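Local atomic coordinates of pyridoxamine 5'-phosphate oxidase-related, FMN-binding (Mycobacterium smegmatis, PDB entry 3F7E), a protein that probably binds the deazaflavin coenzyme F420 and uses its reduced form to reduce carbon-carbon double bonds, with aflatoxins as likely substrates. Residues R14-H19 / I68-P73; T46-R51 / A114-I119. All coordinates share one frame; numbering follows the deposited sequence. Where two conformers were deposited one is given.

Contact 1: R14-H19 / I68-P73; sequences RPLYGH and IDPDNP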
# COMPACT_ATOMS: atom_id res chain seq x y z
N ARG A 14 15.01 -7.62 0.48
CA ARG A 14 15.21 -7.11 -0.87
C ARG A 14 14.90 -5.61 -0.97
O ARG A 14 14.06 -5.09 -0.20
CB ARG A 14 14.33 -7.89 -1.84
CG ARG A 14 14.80 -9.34 -2.00
CD ARG A 14 13.81 -10.20 -2.76
NE ARG A 14 13.60 -9.74 -4.14
CZ ARG A 14 12.69 -10.24 -4.97
NH1 ARG A 14 12.55 -9.74 -6.21
NH2 ARG A 14 11.91 -11.24 -4.58
N PRO A 15 15.56 -4.92 -1.93
CA PRO A 15 15.29 -3.49 -2.15
C PRO A 15 14.01 -3.28 -2.96
O PRO A 15 14.04 -2.82 -4.13
CB PRO A 15 16.55 -3.01 -2.89
CG PRO A 15 17.01 -4.23 -3.67
CD PRO A 15 16.66 -5.44 -2.79
N LEU A 16 12.88 -3.61 -2.33
CA LEU A 16 11.57 -3.45 -2.93
C LEU A 16 10.83 -2.30 -2.25
O LEU A 16 11.06 -2.01 -1.08
CB LEU A 16 10.74 -4.73 -2.77
CG LEU A 16 11.37 -5.99 -3.39
CD1 LEU A 16 10.48 -7.21 -3.07
CD2 LEU A 16 11.60 -5.82 -4.89
N TYR A 17 9.90 -1.66 -2.95
CA TYR A 17 9.07 -0.68 -2.27
C TYR A 17 8.09 -1.34 -1.32
O TYR A 17 7.50 -2.38 -1.61
CB TYR A 17 8.30 0.16 -3.28
CG TYR A 17 9.16 1.19 -3.95
CD1 TYR A 17 9.75 0.91 -5.18
CD2 TYR A 17 9.37 2.44 -3.36
CE1 TYR A 17 10.54 1.85 -5.81
CE2 TYR A 17 10.16 3.39 -3.97
CZ TYR A 17 10.75 3.08 -5.20
OH TYR A 17 11.53 4.02 -5.84
N GLY A 18 7.91 -0.72 -0.16
CA GLY A 18 6.84 -1.09 0.74
C GLY A 18 5.78 -0.00 0.76
O GLY A 18 6.09 1.17 0.87
N HIS A 19 4.52 -0.41 0.70
CA HIS A 19 3.43 0.57 0.63
C HIS A 19 2.89 0.65 2.05
O HIS A 19 2.26 -0.26 2.56
CB HIS A 19 2.40 0.11 -0.41
CG HIS A 19 2.95 0.16 -1.79
ND1 HIS A 19 3.85 -0.73 -2.35
CD2 HIS A 19 2.70 1.10 -2.73
CE1 HIS A 19 4.11 -0.32 -3.60
NE2 HIS A 19 3.42 0.78 -3.84
N ILE A 68 5.22 -6.60 -2.48
CA ILE A 68 4.92 -7.65 -3.44
C ILE A 68 6.15 -7.97 -4.27
O ILE A 68 6.93 -7.08 -4.61
CB ILE A 68 3.68 -7.29 -4.31
CG1 ILE A 68 3.17 -8.48 -5.12
CG2 ILE A 68 3.94 -6.06 -5.21
CD1 ILE A 68 1.79 -8.26 -5.72
N ASP A 69 6.35 -9.24 -4.59
CA ASP A 69 7.43 -9.62 -5.48
C ASP A 69 7.13 -8.96 -6.85
O ASP A 69 6.01 -9.05 -7.35
CB ASP A 69 7.49 -11.15 -5.57
CG ASP A 69 8.65 -11.65 -6.42
OD1 ASP A 69 9.57 -12.28 -5.86
OD2 ASP A 69 8.62 -11.38 -7.64
N PRO A 70 8.13 -8.27 -7.43
CA PRO A 70 7.86 -7.50 -8.66
C PRO A 70 7.60 -8.34 -9.89
O PRO A 70 7.05 -7.84 -10.89
CB PRO A 70 9.13 -6.66 -8.84
CG PRO A 70 10.21 -7.49 -8.14
CD PRO A 70 9.52 -8.07 -6.94
N ASP A 71 7.96 -9.62 -9.84
CA ASP A 71 7.89 -10.50 -11.01
C ASP A 71 6.86 -11.62 -10.86
O ASP A 71 6.34 -12.14 -11.86
CB ASP A 71 9.29 -11.04 -11.33
CG ASP A 71 10.33 -9.92 -11.39
OD1 ASP A 71 10.09 -8.94 -12.11
OD2 ASP A 71 11.38 -9.98 -10.69
N ASN A 72 6.59 -12.02 -9.62
CA ASN A 72 5.48 -12.94 -9.35
C ASN A 72 4.53 -12.40 -8.31
O ASN A 72 4.81 -12.50 -7.11
CB ASN A 72 5.93 -14.30 -8.86
CG ASN A 72 4.74 -15.21 -8.51
OD1 ASN A 72 3.55 -14.92 -8.83
ND2 ASN A 72 5.02 -16.28 -7.84
N PRO A 73 3.39 -11.86 -8.77
CA PRO A 73 2.49 -11.17 -7.84
C PRO A 73 1.80 -12.08 -6.82
O PRO A 73 1.22 -11.60 -5.85
CB PRO A 73 1.46 -10.51 -8.76
CG PRO A 73 1.52 -11.27 -10.03
CD PRO A 73 2.90 -11.82 -10.15
O HOH W 1 11.34 -11.32 -8.27
O HOH W 2 6.25 -3.92 -3.46
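R14 reaches across to D69 and holds it by a salt bridge, NH2 to OD1 at 2.9 Å. The bond runs nearly in the guanidinium plane but comes to OD1 from well above the carboxylate plane, and the two flat groups are turned 73° apart. A bend at chi3 (62°) turns NE back from the line of the chain. L16 CD1 sits 4.1 Å from the guanidinium plane, over the centre of one face. R14 and P70 meet tip to tip, NH1 standing 3.5 Å from CD of the proline. L16 lies across that ring at about a right angle, its CD2 3.7 Å from P70 CD. In the loop between strands 62-68 and 76-88, D69 OD2 accepts from D71 N nearly along its C-O axis, an Asx turn, and from N72 N above the carboxylate plane, which makes the Asx motif. One water accepts from R14 NH1 and donates to D69 OD2 and D71 OD2; a second joins Y17 O to I68 N. With both oxygens of D69 engaged, the ion pair ties the approach to strand 18-23 to a folded turn, and the nearby arginine probably favours the ionised form of this aspartate.

Contact 2: T46-R51 / A114-I119; sequences THTTKR and ADRVII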
# COMPACT_ATOMS: atom_id res chain seq x y z
N THR A 46 12.26 6.60 6.48
CA THR A 46 12.63 7.99 6.58
C THR A 46 11.37 8.84 6.37
O THR A 46 10.60 8.61 5.44
CB THR A 46 13.75 8.39 5.57
OG1 THR A 46 14.03 9.78 5.69
CG2 THR A 46 13.37 8.09 4.10
N HIS A 47 11.16 9.80 7.27
CA HIS A 47 10.01 10.73 7.21
C HIS A 47 10.54 12.12 7.58
O HIS A 47 11.64 12.28 8.13
CB HIS A 47 8.91 10.39 8.27
CG HIS A 47 8.01 9.22 7.94
ND1 HIS A 47 8.44 7.92 7.77
CD2 HIS A 47 6.66 9.18 7.80
CE1 HIS A 47 7.40 7.14 7.53
NE2 HIS A 47 6.31 7.87 7.55
N THR A 48 9.74 13.15 7.33
CA THR A 48 9.98 14.42 8.02
C THR A 48 8.87 14.70 9.03
O THR A 48 7.76 14.14 8.97
CB THR A 48 10.12 15.63 7.09
OG1 THR A 48 8.81 16.07 6.77
CG2 THR A 48 10.96 15.31 5.85
N THR A 49 9.16 15.60 9.95
CA THR A 49 8.19 15.96 10.96
C THR A 49 7.11 16.93 10.47
O THR A 49 6.23 17.32 11.25
CB THR A 49 8.89 16.64 12.12
OG1 THR A 49 9.55 17.81 11.62
CG2 THR A 49 9.91 15.69 12.78
N LYS A 50 7.19 17.31 9.20
CA LYS A 50 6.34 18.38 8.66
C LYS A 50 5.18 17.92 7.78
O LYS A 50 4.36 18.75 7.36
CB LYS A 50 7.21 19.37 7.88
CG LYS A 50 8.17 20.18 8.75
CD LYS A 50 8.66 21.41 8.00
CE LYS A 50 9.40 22.37 8.93
NZ LYS A 50 10.39 23.20 8.19
N ARG A 51 5.10 16.62 7.49
CA ARG A 51 4.03 16.07 6.64
C ARG A 51 2.95 15.31 7.40
O ARG A 51 3.14 14.93 8.57
CB ARG A 51 4.57 15.13 5.55
CG ARG A 51 5.85 15.52 4.84
CD ARG A 51 5.65 16.41 3.61
NE ARG A 51 4.51 16.10 2.73
CZ ARG A 51 4.60 15.53 1.53
NH1 ARG A 51 5.77 15.15 1.04
NH2 ARG A 51 3.50 15.33 0.81
N ALA A 114 17.04 18.88 8.27
CA ALA A 114 16.86 19.31 9.66
C ALA A 114 15.58 18.71 10.26
O ALA A 114 15.51 18.52 11.48
CB ALA A 114 16.85 20.85 9.78
N ASP A 115 14.60 18.38 9.42
CA ASP A 115 13.32 17.85 9.87
C ASP A 115 13.17 16.34 9.67
O ASP A 115 12.09 15.77 9.90
CB ASP A 115 12.18 18.57 9.15
CG ASP A 115 12.22 20.06 9.36
OD1 ASP A 115 12.46 20.48 10.51
OD2 ASP A 115 11.99 20.81 8.39
N ARG A 116 14.24 15.67 9.25
CA ARG A 116 14.20 14.23 9.00
C ARG A 116 14.22 13.42 10.28
O ARG A 116 14.95 13.79 11.23
CB ARG A 116 15.37 13.81 8.08
CG ARG A 116 15.15 14.15 6.60
CD ARG A 116 14.27 13.13 5.90
NE ARG A 116 13.75 13.66 4.64
CZ ARG A 116 12.91 13.01 3.87
NH1 ARG A 116 12.55 11.76 4.16
NH2 ARG A 116 12.44 13.59 2.77
N VAL A 117 13.47 12.32 10.29
CA VAL A 117 13.45 11.37 11.40
C VAL A 117 13.51 9.96 10.84
O VAL A 117 13.26 9.70 9.65
CB VAL A 117 12.19 11.54 12.30
CG1 VAL A 117 12.17 12.91 13.01
CG2 VAL A 117 10.91 11.35 11.47
N ILE A 118 13.83 9.03 11.75
CA ILE A 118 13.76 7.60 11.50
C ILE A 118 12.55 7.07 12.24
O ILE A 118 12.44 7.25 13.46
CB ILE A 118 15.01 6.86 12.04
CG1 ILE A 118 16.31 7.58 11.64
CG2 ILE A 118 14.96 5.40 11.61
CD1 ILE A 118 17.56 6.93 12.22
N ILE A 119 11.62 6.47 11.51
CA ILE A 119 10.42 5.87 12.12
C ILE A 119 10.67 4.37 12.29
O ILE A 119 11.00 3.70 11.30
CB ILE A 119 9.16 6.08 11.22
CG1 ILE A 119 8.94 7.55 10.88
CG2 ILE A 119 7.93 5.43 11.84
CD1 ILE A 119 8.57 8.40 12.03
O HOH W 3 15.49 9.98 7.92
O HOH W 4 11.54 18.75 13.12
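Strands 46-48 and 116-119 run antiparallel with a marked twist, their axes 134° apart in direction and 4.6 Å apart at closest approach. H47 and V117 form the hydrogen-bonded pair, V117 N giving to H47 O at 2.8 Å and H47 N to V117 O at 3.2 Å. T46 with I118 and T48 with R116 are the flanking non-hydrogen-bonded pairs, and T49 N to D115 O continues the pairing past the strand end. On the face of T46, T48 and R116, the arginine bends at chi2 (-81°), which sends CD back over the neighbouring strand. There NH1 donates to T46 OG1 at 2.9 Å, while T48 CG2 rests on one guanidinium face, offset toward its rim; D112 forms a salt bridge with NE. This pairing belongs to the antiparallel sheet of the FMN-binding split-barrel fold of the pyridoxamine 5'-phosphate oxidase family, with strand 116-127 lying between 43-48 and 76-88. Toward helix 52-59, I119 CG1 presses on one face of the H47 ring, 3.2 Å from ND1, a buried atom without a polar partner in the model. The side chains of T49 and V117 cross at about a right angle, CG2 of T49 3.6 Å from CG1 of V117. In one of its two conformers, K50 brings NZ to the syn side of D115 OD2, 30° out of the carboxylate plane, a salt bridge that depends on that copy.

In the fold
One sheet serves both contacts, yet each uses it differently. Contact 2 joins neighbouring strands directly and is partly buried, with apolar and aromatic packing on one face, an arginine over the opposite face and a lysine-aspartate pair where the strands end. Contact 1 is a surface contact between the lead-in to strand 18-23 and the loop after strand 62-68, two strands that are themselves neighbours; side chains and waters do the joining there, with no direct backbone bond between its segments. The centres of contacts 1 and 2 are about 24 Å apart, on opposite sides of the chain's centre. The second subunit borders both: it packs on Y17, H19, I68 and P73 at contact 1, and its Q129 accepts from R51 at contact 2.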